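Local coordinates for glycoside hydrolase (Streptococcus pneumoniae serotype 4, PDB 6ORH), which probably removes alpha-L-fucose from host-derived carbohydrate antigens, as a family 29 glycoside hydrolase, at residues 21-26 with 280-285; 66-71 with 310-315; 321-326 with 378-383. The protein carries 2 engineered substitutions. All coordinates share one frame; numbering follows the deposited sequence.

Contact 1: residues 21-26 with 280-285; sequences DELAAF and EIYFHS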
loop_
_atom_site.group_PDB
_atom_site.type_symbol
_atom_site.label_atom_id
_atom_site.label_comp_id
_atom_site.label_asym_id
_atom_site.label_seq_id
_atom_site.Cartn_x
_atom_site.Cartn_y
_atom_site.Cartn_z
ATOM N N ASP A 21 -5.883 -0.879 22.955
ATOM C CA ASP A 21 -4.756 -0.116 23.487
ATOM C C ASP A 21 -3.882 0.490 22.386
ATOM O O ASP A 21 -3.302 1.550 22.603
ATOM C CB ASP A 21 -3.913 -0.985 24.427
ATOM C CG ASP A 21 -4.539 -1.152 25.812
ATOM O OD1 ASP A 21 -5.521 -0.425 26.120
ATOM O OD2 ASP A 21 -4.078 -2.020 26.539
ATOM N N GLU A 22 -3.697 -0.231 21.259
ATOM C CA GLU A 22 -3.089 0.293 20.038
ATOM C C GLU A 22 -1.561 0.397 20.059
ATOM O O GLU A 22 -0.922 0.117 19.032
ATOM C CB GLU A 22 -3.672 1.652 19.613
ATOM C CG GLU A 22 -5.177 1.623 19.407
ATOM C CD GLU A 22 -5.748 2.962 18.935
ATOM O OE1 GLU A 22 -5.146 4.003 19.264
ATOM O OE2 GLU A 22 -6.824 2.946 18.346
ATOM N N LEU A 23 -0.955 0.892 21.156
ATOM C CA LEU A 23 0.450 1.258 21.109
ATOM C C LEU A 23 1.196 0.543 22.223
ATOM O O LEU A 23 0.802 0.630 23.381
ATOM C CB LEU A 23 0.558 2.770 21.358
ATOM C CG LEU A 23 0.023 3.644 20.236
ATOM C CD1 LEU A 23 0.004 5.108 20.708
ATOM C CD2 LEU A 23 0.861 3.463 18.966
ATOM N N ALA A 24 2.276 -0.129 21.829
ATOM C CA ALA A 24 3.147 -0.852 22.746
ATOM C C ALA A 24 4.577 -0.464 22.426
ATOM O O ALA A 24 4.892 -0.067 21.311
ATOM C CB ALA A 24 2.950 -2.349 22.615
ATOM N N ALA A 25 5.408 -0.457 23.466
ATOM C CA ALA A 25 6.804 -0.132 23.280
ATOM C C ALA A 25 7.656 -1.381 23.467
ATOM O O ALA A 25 7.329 -2.208 24.308
ATOM C CB ALA A 25 7.211 0.923 24.299
ATOM N N PHE A 26 8.750 -1.489 22.699
ATOM C CA PHE A 26 9.726 -2.554 22.836
ATOM C C PHE A 26 10.997 -1.928 23.404
ATOM O O PHE A 26 11.306 -0.780 23.066
ATOM C CB PHE A 26 10.092 -3.050 21.439
ATOM C CG PHE A 26 10.094 -4.532 21.150
ATOM C CD1 PHE A 26 10.236 -5.503 22.144
ATOM C CD2 PHE A 26 10.047 -4.946 19.817
ATOM C CE1 PHE A 26 10.270 -6.848 21.817
ATOM C CE2 PHE A 26 10.069 -6.298 19.494
ATOM C CZ PHE A 26 10.187 -7.245 20.492
ATOM N N GLU A 280 3.534 7.741 8.851
ATOM C CA GLU A 280 3.245 6.745 7.821
ATOM C C GLU A 280 3.090 5.363 8.450
ATOM O O GLU A 280 2.120 4.654 8.142
ATOM C CB GLU A 280 4.277 6.729 6.690
ATOM C CG GLU A 280 4.232 8.029 5.879
ATOM C CD GLU A 280 2.859 8.375 5.350
ATOM O OE1 GLU A 280 2.317 9.419 5.741
ATOM O OE2 GLU A 280 2.313 7.569 4.552
ATOM N N ILE A 281 4.036 5.010 9.342
ATOM C CA ILE A 281 3.948 3.745 10.064
ATOM C C ILE A 281 2.603 3.653 10.792
ATOM O O ILE A 281 1.940 2.608 10.766
ATOM C CB ILE A 281 5.173 3.594 10.994
ATOM C CG1 ILE A 281 6.428 3.315 10.155
ATOM C CG2 ILE A 281 4.920 2.500 12.036
ATOM C CD1 ILE A 281 7.753 3.523 10.876
ATOM N N TYR A 282 2.214 4.731 11.493
ATOM C CA TYR A 282 1.001 4.720 12.289
ATOM C C TYR A 282 -0.211 4.401 11.409
ATOM O O TYR A 282 -1.021 3.529 11.748
ATOM C CB TYR A 282 0.852 6.073 12.996
ATOM C CG TYR A 282 -0.329 6.136 13.926
ATOM C CD1 TYR A 282 -0.317 5.463 15.142
ATOM C CD2 TYR A 282 -1.467 6.851 13.589
ATOM C CE1 TYR A 282 -1.410 5.512 15.988
ATOM C CE2 TYR A 282 -2.558 6.937 14.437
ATOM C CZ TYR A 282 -2.521 6.263 15.648
ATOM O OH TYR A 282 -3.571 6.347 16.504
ATOM N N PHE A 283 -0.312 5.072 10.249
ATOM C CA PHE A 283 -1.481 4.834 9.412
ATOM C C PHE A 283 -1.493 3.426 8.816
ATOM O O PHE A 283 -2.580 2.948 8.443
ATOM C CB PHE A 283 -1.588 5.923 8.333
ATOM C CG PHE A 283 -2.275 7.163 8.839
ATOM C CD1 PHE A 283 -3.660 7.229 8.929
ATOM C CD2 PHE A 283 -1.529 8.284 9.219
ATOM C CE1 PHE A 283 -4.297 8.358 9.424
ATOM C CE2 PHE A 283 -2.172 9.419 9.696
ATOM C CZ PHE A 283 -3.552 9.462 9.808
ATOM N N HIS A 284 -0.313 2.805 8.676
ATOM C CA HIS A 284 -0.232 1.473 8.068
ATOM C C HIS A 284 -0.211 0.352 9.106
ATOM O O HIS A 284 -0.106 -0.824 8.716
ATOM C CB HIS A 284 0.971 1.377 7.124
ATOM C CG HIS A 284 0.793 2.217 5.898
ATOM N ND1 HIS A 284 1.245 3.521 5.825
ATOM C CD2 HIS A 284 0.235 1.952 4.700
ATOM C CE1 HIS A 284 0.963 4.033 4.645
ATOM N NE2 HIS A 284 0.340 3.091 3.934
ATOM N N SER A 285 -0.381 0.697 10.402
ATOM C CA SER A 285 -0.361 -0.307 11.453
ATOM C C SER A 285 -1.655 -0.150 12.247
ATOM O O SER A 285 -2.676 -0.769 11.957
ATOM C CB SER A 285 0.939 -0.227 12.304
ATOM O OG SER A 285 1.098 1.088 12.839
HETATM O O HOH W 1 -3.043 5.420 18.858
#
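E22 and L23 meet Y282 in a sparse, buried contact, half apolar and half water-bridged, at the foot of a TIM-type barrel. Strand 23-27 begins here, on the inner side, and helix 275-284 lies outside it. The barrel closes at this strand: E22 and A24 bond through their backbones to L292 of strand 292-295, the strand reached next after helix 275-284. At the other end of the segment, F26 touches the bound fucose, so the strand runs from this buried foot to the sugar pocket. The two segments bury just 96 Å² between them, and Y282 supplies more than half of it.

E22 leaves helix 13-21 with a positive phi (78°), a turn that starts the strand and points the glutamate toward helix 275-284. The Y282 ring leaves that helix toward the strand because CG is placed opposite the backbone N (chi1 -176°). L23 CD2 lies at the ring edge, near the ring plane, 4.3 Å from Y282 CE1, and R319 of helix 306-322 packs on both side chains. The polar ends do not bond directly, since E22 OE1 and Y282 OH are 3.9 Å apart, with carboxylate and ring planes turned 77° against each other. Each has a further partner: E22 OE2 pairs with K416 in a salt bridge, and Y282 OH bonds to Y323 OH. Past the tyrosine, S285 OG donates to I281 O at 2.7 Å, a side-chain bond back to the carbonyl four residues earlier. One water fills the gap between the acid and the phenol: it donates to E22 OE1 at 2.6 Å and lies in the plane of the Y282 ring, 2.6 Å from Y282 OH.

Contact 2: residues 66-71 with 310-315; sequences TGFKKL and ERLYEF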
loop_
_atom_site.group_PDB
_atom_site.type_symbol
_atom_site.label_atom_id
_atom_site.label_comp_id
_atom_site.label_asym_id
_atom_site.label_seq_id
_atom_site.Cartn_x
_atom_site.Cartn_y
_atom_site.Cartn_z
ATOM N N THR A 66 3.761 9.429 26.663
ATOM C CA THR A 66 3.667 9.563 25.214
ATOM C C THR A 66 2.712 8.533 24.612
ATOM O O THR A 66 2.773 8.331 23.390
ATOM C CB THR A 66 5.046 9.562 24.545
ATOM O OG1 THR A 66 5.771 8.354 24.808
ATOM C CG2 THR A 66 5.883 10.737 25.028
ATOM N N GLY A 67 1.893 7.887 25.460
ATOM C CA GLY A 67 0.678 7.177 25.031
ATOM C C GLY A 67 0.817 5.651 24.883
ATOM O O GLY A 67 -0.117 4.979 24.431
ATOM N N PHE A 68 1.961 5.098 25.283
ATOM C CA PHE A 68 2.178 3.659 25.192
ATOM C C PHE A 68 1.471 2.976 26.360
ATOM O O PHE A 68 1.482 3.509 27.474
ATOM C CB PHE A 68 3.688 3.369 25.145
ATOM C CG PHE A 68 4.345 3.872 23.879
ATOM C CD1 PHE A 68 4.321 3.080 22.738
ATOM C CD2 PHE A 68 4.867 5.161 23.783
ATOM C CE1 PHE A 68 4.837 3.528 21.526
ATOM C CE2 PHE A 68 5.397 5.619 22.579
ATOM C CZ PHE A 68 5.393 4.795 21.454
ATOM N N LYS A 69 0.864 1.802 26.103
ATOM C CA LYS A 69 0.030 1.100 27.077
ATOM C C LYS A 69 0.661 -0.222 27.517
ATOM O O LYS A 69 0.207 -0.825 28.503
ATOM C CB LYS A 69 -1.379 0.861 26.518
ATOM C CG LYS A 69 -2.075 2.137 26.065
ATOM C CD LYS A 69 -2.217 3.098 27.224
ATOM C CE LYS A 69 -2.916 4.377 26.810
ATOM N NZ LYS A 69 -2.750 5.442 27.833
ATOM N N LYS A 70 1.785 -0.578 26.885
ATOM C CA LYS A 70 2.465 -1.825 27.190
ATOM C C LYS A 70 3.942 -1.645 26.859
ATOM O O LYS A 70 4.289 -0.905 25.946
ATOM C CB LYS A 70 1.858 -2.969 26.371
ATOM C CG LYS A 70 2.525 -4.331 26.558
ATOM C CD LYS A 70 1.644 -5.492 26.075
ATOM C CE LYS A 70 1.161 -5.331 24.652
ATOM N NZ LYS A 70 0.154 -6.384 24.357
ATOM N N LEU A 71 4.798 -2.267 27.676
ATOM C CA LEU A 71 6.248 -2.225 27.509
ATOM C C LEU A 71 6.742 -3.672 27.471
ATOM O O LEU A 71 6.581 -4.391 28.475
ATOM C CB LEU A 71 6.833 -1.455 28.713
ATOM C CG LEU A 71 8.345 -1.203 28.750
ATOM C CD1 LEU A 71 8.695 -0.299 29.926
ATOM C CD2 LEU A 71 9.190 -2.490 28.828
ATOM N N GLU A 310 12.307 13.350 22.390
ATOM C CA GLU A 310 11.639 14.480 21.764
ATOM C C GLU A 310 10.649 13.976 20.704
ATOM O O GLU A 310 9.509 14.452 20.646
ATOM C CB GLU A 310 12.710 15.393 21.160
ATOM C CG GLU A 310 12.145 16.631 20.511
ATOM C CD GLU A 310 13.274 17.629 20.338
ATOM O OE1 GLU A 310 13.296 18.615 21.121
ATOM O OE2 GLU A 310 14.166 17.385 19.471
ATOM N N ARG A 311 11.097 12.986 19.933
ATOM C CA ARG A 311 10.329 12.444 18.818
ATOM C C ARG A 311 9.070 11.732 19.329
ATOM O O ARG A 311 7.995 11.838 18.732
ATOM C CB ARG A 311 11.263 11.555 17.992
ATOM C CG ARG A 311 10.658 10.970 16.724
ATOM C CD ARG A 311 10.173 12.011 15.724
ATOM N NE ARG A 311 10.906 13.273 15.646
ATOM C CZ ARG A 311 12.086 13.463 15.072
ATOM N NH1 ARG A 311 12.765 12.455 14.554
ATOM N NH2 ARG A 311 12.600 14.686 15.044
ATOM N N LEU A 312 9.175 11.035 20.476
ATOM C CA LEU A 312 7.977 10.411 21.025
ATOM C C LEU A 312 6.921 11.428 21.467
ATOM O O LEU A 312 5.731 11.182 21.299
ATOM C CB LEU A 312 8.356 9.475 22.183
ATOM C CG LEU A 312 9.199 8.263 21.822
ATOM C CD1 LEU A 312 9.482 7.482 23.096
ATOM C CD2 LEU A 312 8.454 7.397 20.804
ATOM N N TYR A 313 7.347 12.560 22.080
ATOM C CA TYR A 313 6.390 13.586 22.453
ATOM C C TYR A 313 5.771 14.208 21.193
ATOM O O TYR A 313 4.575 14.452 21.177
ATOM C CB TYR A 313 7.045 14.653 23.346
ATOM C CG TYR A 313 7.216 14.207 24.781
ATOM C CD1 TYR A 313 6.163 14.260 25.684
ATOM C CD2 TYR A 313 8.426 13.674 25.204
ATOM C CE1 TYR A 313 6.315 13.825 26.993
ATOM C CE2 TYR A 313 8.594 13.226 26.509
ATOM C CZ TYR A 313 7.534 13.289 27.389
ATOM O OH TYR A 313 7.697 12.816 28.665
ATOM N N GLU A 314 6.579 14.370 20.150
ATOM C CA GLU A 314 6.081 14.977 18.912
ATOM C C GLU A 314 5.030 14.047 18.303
ATOM O O GLU A 314 4.011 14.502 17.801
ATOM C CB GLU A 314 7.204 15.143 17.892
ATOM C CG GLU A 314 8.122 16.313 18.230
ATOM C CD GLU A 314 9.336 16.471 17.337
ATOM O OE1 GLU A 314 9.496 15.674 16.394
ATOM O OE2 GLU A 314 10.144 17.398 17.598
ATOM N N PHE A 315 5.269 12.735 18.408
ATOM C CA PHE A 315 4.349 11.759 17.827
ATOM C C PHE A 315 3.039 11.756 18.616
ATOM O O PHE A 315 1.942 11.701 18.055
ATOM C CB PHE A 315 5.073 10.405 17.756
ATOM C CG PHE A 315 4.344 9.205 17.184
ATOM C CD1 PHE A 315 3.427 9.337 16.154
ATOM C CD2 PHE A 315 4.709 7.929 17.596
ATOM C CE1 PHE A 315 2.786 8.220 15.623
ATOM C CE2 PHE A 315 4.105 6.803 17.033
ATOM C CZ PHE A 315 3.137 6.950 16.056
HETATM O O HOH W 2 4.293 8.759 21.045
#
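T66 and Y313 bring the backbones within 5.6 Å, CA to CA, where the chain leaving helix 56-65 turns against the side of helix 306-322. A Schellman motif makes that turn, with G67 at positive phi as its C-prime residue. T66 CG2, anti to the carbonyl carbon, sits over the centre of one face of the Y313 ring, a CH-pi contact at 3.5 Å from the centroid and 8° off the normal. Y313 OH reaches back to E65 OE1, which helps fix the ring over the methyl. The other branch, T66 OG1, bonds to V62 O of its own helix and lies in plane at the edge of the F68 ring. Deeper in, F68 CE2 meets L312 CD2 at 4.0 Å, the two side chains crossing at about a right angle; L294 of the barrel sheet touches both. One water donates to T66 O and L312 O, at 2.8 Å each. With no direct hydrogen bond across, the turn after helix 56-65 is joined to helix 306-322 by methyl-ring and apolar packing; the shared water links the two carbonyls, and R319 NH2 gives T66 O a second donor.

Contact 3: residues 321-326 with 378-383; sequences ELYKED and VIELRE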
loop_
_atom_site.group_PDB
_atom_site.type_symbol
_atom_site.label_atom_id
_atom_site.label_comp_id
_atom_site.label_asym_id
_atom_site.label_seq_id
_atom_site.Cartn_x
_atom_site.Cartn_y
_atom_site.Cartn_z
ATOM N N GLU A 321 -3.690 15.707 18.366
ATOM C CA GLU A 321 -4.275 16.721 17.491
ATOM C C GLU A 321 -5.181 16.075 16.439
ATOM O O GLU A 321 -6.272 16.586 16.166
ATOM C CB GLU A 321 -3.198 17.601 16.867
ATOM C CG GLU A 321 -2.452 18.453 17.888
ATOM C CD GLU A 321 -3.268 19.492 18.647
ATOM O OE1 GLU A 321 -4.375 19.856 18.188
ATOM O OE2 GLU A 321 -2.785 19.943 19.703
ATOM N N LEU A 322 -4.742 14.948 15.855
ATOM C CA LEU A 322 -5.542 14.267 14.835
ATOM C C LEU A 322 -6.949 14.003 15.356
ATOM O O LEU A 322 -7.948 14.195 14.651
ATOM C CB LEU A 322 -4.857 12.928 14.499
ATOM C CG LEU A 322 -5.652 12.014 13.557
ATOM C CD1 LEU A 322 -5.664 12.607 12.147
ATOM C CD2 LEU A 322 -4.993 10.642 13.526
ATOM N N TYR A 323 -7.028 13.465 16.581
ATOM C CA TYR A 323 -8.273 12.956 17.115
ATOM C C TYR A 323 -9.034 14.016 17.912
ATOM O O TYR A 323 -10.080 13.719 18.470
ATOM C CB TYR A 323 -7.984 11.777 18.045
ATOM C CG TYR A 323 -7.455 10.549 17.355
ATOM C CD1 TYR A 323 -8.179 9.910 16.361
ATOM C CD2 TYR A 323 -6.227 10.027 17.724
ATOM C CE1 TYR A 323 -7.683 8.765 15.752
ATOM C CE2 TYR A 323 -5.729 8.881 17.140
ATOM C CZ TYR A 323 -6.458 8.252 16.144
ATOM O OH TYR A 323 -5.916 7.126 15.589
ATOM N N LYS A 324 -8.535 15.260 17.927
ATOM C CA LYS A 324 -9.098 16.330 18.746
ATOM C C LYS A 324 -10.592 16.511 18.450
ATOM O O LYS A 324 -11.408 16.646 19.360
ATOM C CB LYS A 324 -8.255 17.585 18.513
ATOM C CG LYS A 324 -8.653 18.836 19.290
ATOM C CD LYS A 324 -7.585 19.916 19.170
ATOM C CE LYS A 324 -7.444 20.798 20.399
ATOM N NZ LYS A 324 -6.099 21.428 20.473
ATOM N N GLU A 325 -10.964 16.477 17.166
ATOM C CA GLU A 325 -12.368 16.628 16.821
ATOM C C GLU A 325 -12.797 15.608 15.771
ATOM O O GLU A 325 -12.278 15.594 14.656
ATOM C CB GLU A 325 -12.664 18.036 16.299
ATOM C CG GLU A 325 -14.160 18.276 16.231
ATOM C CD GLU A 325 -14.631 19.554 15.556
ATOM O OE1 GLU A 325 -13.778 20.394 15.186
ATOM O OE2 GLU A 325 -15.863 19.682 15.377
ATOM N N ASP A 326 -13.785 14.812 16.164
ATOM C CA ASP A 326 -14.519 13.953 15.250
ATOM C C ASP A 326 -15.604 14.790 14.571
ATOM O O ASP A 326 -16.656 15.055 15.176
ATOM C CB ASP A 326 -15.148 12.779 16.009
ATOM C CG ASP A 326 -15.914 11.819 15.115
ATOM O OD1 ASP A 326 -15.961 12.074 13.901
ATOM O OD2 ASP A 326 -16.470 10.838 15.652
ATOM N N VAL A 378 -9.348 12.342 6.709
ATOM C CA VAL A 378 -9.285 10.997 7.279
ATOM C C VAL A 378 -10.691 10.512 7.598
ATOM O O VAL A 378 -11.454 11.194 8.280
ATOM C CB VAL A 378 -8.428 10.923 8.556
ATOM C CG1 VAL A 378 -8.312 9.455 9.011
ATOM C CG2 VAL A 378 -7.046 11.514 8.346
ATOM N N ILE A 379 -11.009 9.274 7.190
ATOM C CA ILE A 379 -12.210 8.611 7.682
ATOM C C ILE A 379 -11.795 7.413 8.550
ATOM O O ILE A 379 -10.823 6.753 8.226
ATOM C CB ILE A 379 -13.175 8.215 6.537
ATOM C CG1 ILE A 379 -14.531 7.755 7.085
ATOM C CG2 ILE A 379 -12.524 7.163 5.622
ATOM C CD1 ILE A 379 -15.652 7.547 6.053
ATOM N N GLU A 380 -12.491 7.208 9.678
ATOM C CA GLU A 380 -12.286 6.030 10.529
ATOM C C GLU A 380 -13.557 5.181 10.528
ATOM O O GLU A 380 -14.674 5.690 10.694
ATOM C CB GLU A 380 -11.925 6.466 11.960
ATOM C CG GLU A 380 -11.873 5.270 12.939
ATOM C CD GLU A 380 -11.618 5.696 14.380
ATOM O OE1 GLU A 380 -10.952 6.720 14.579
ATOM O OE2 GLU A 380 -12.080 4.980 15.303
ATOM N N LEU A 381 -13.406 3.854 10.334
ATOM C CA LEU A 381 -14.505 2.903 10.414
ATOM C C LEU A 381 -14.089 1.841 11.436
ATOM O O LEU A 381 -12.894 1.513 11.510
ATOM C CB LEU A 381 -14.676 2.226 9.043
ATOM C CG LEU A 381 -14.903 3.132 7.825
ATOM C CD1 LEU A 381 -14.999 2.279 6.556
ATOM C CD2 LEU A 381 -16.159 3.971 7.991
ATOM N N ARG A 382 -15.043 1.264 12.166
ATOM C CA ARG A 382 -14.728 0.148 13.068
ATOM C C ARG A 382 -15.793 -0.938 12.961
ATOM O O ARG A 382 -17.006 -0.672 12.957
ATOM C CB ARG A 382 -14.713 0.586 14.537
ATOM C CG ARG A 382 -13.656 1.631 14.863
ATOM C CD ARG A 382 -13.449 1.681 16.375
ATOM N NE ARG A 382 -12.551 2.758 16.753
ATOM C CZ ARG A 382 -12.028 2.866 17.977
ATOM N NH1 ARG A 382 -12.319 1.947 18.886
ATOM N NH2 ARG A 382 -11.220 3.869 18.276
ATOM N N GLU A 383 -15.332 -2.193 12.914
ATOM C CA GLU A 383 -16.227 -3.336 12.984
ATOM C C GLU A 383 -16.514 -3.697 14.433
ATOM O O GLU A 383 -15.946 -3.110 15.346
ATOM C CB GLU A 383 -15.662 -4.570 12.268
ATOM C CG GLU A 383 -15.834 -4.474 10.780
ATOM C CD GLU A 383 -15.342 -5.705 10.045
ATOM O OE1 GLU A 383 -14.098 -5.817 9.873
ATOM O OE2 GLU A 383 -16.197 -6.469 9.554
#
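The carboxylate of E380 lies beside the Y323 ring, and its OE2 is gripped by two basic side chains. R382 NE donates to it at 2.7 Å nearly along the C-O axis, with the oxygen close to the guanidinium plane; R382 NH2 adds a weak bond to the same atom, and K444 NZ makes a salt bridge from strand 441-448. E380 OE1 is hydrogen-bonded with Y448 OH. These partners tie down both carboxylate oxygens and would probably favour the charged form.

Thus held, the carboxylate stands almost perpendicular to the Y323 ring, 86° between planes, and E380 OE1 approaches Y323 CE1 obliquely at 4.0 Å without bonding to it. The extended E380 chain, CG anti to the backbone N (chi1 173°), carries the acid out from the strand to the tyrosine. Y448 also packs edge-to-face with the Y323 ring. Besides its bond to Y282, Y323 OH bonds to K416 NZ, just before strand 417-426. L322 does two things: CD2 lies over one face of the Y323 ring, 3.8 Å above the plane and offset toward the rim, while CD1 touches V378 CG2 at 4.2 Å, the side chains crossing at about a right angle. After the helix, D326 holds the linker to the same sheet through S446 OG and the backbone of L447.

V378 and E380 face the end of helix 306-322 and the residue that follows it, whereas I379 and L381 point to V396 and F394 of the second sheet. The E380 side chain is about 7 Å from that of T443, a residue seen to bind calcium in this protein, though no calcium is bound to this chain here. A strand with one face in the sandwich core and the other against the catalytic domain fits the galactose-binding, F5/8 type C beta-sandwich fold.

In the fold
All three contacts are buried, but they go from the barrel outward to the join with the second domain. Contacts 1 and 2 hold neighbouring strands of one sheet: A25 N bonds to K70 O at 2.8 Å, and L23 O to K69 N at 3.0 Å. Contact 2 and contact 3 share helix 306-322, near its middle and at its end, yet stay about 7 Å apart at their nearest atoms. F283 packs on L322 and V378, linking contact 1 to contact 3. The chemistry shifts with place: water and one apolar touch in contact 1, mainly methyl-ring packing in contact 2, and a charged cluster beside small apolar contacts in contact 3.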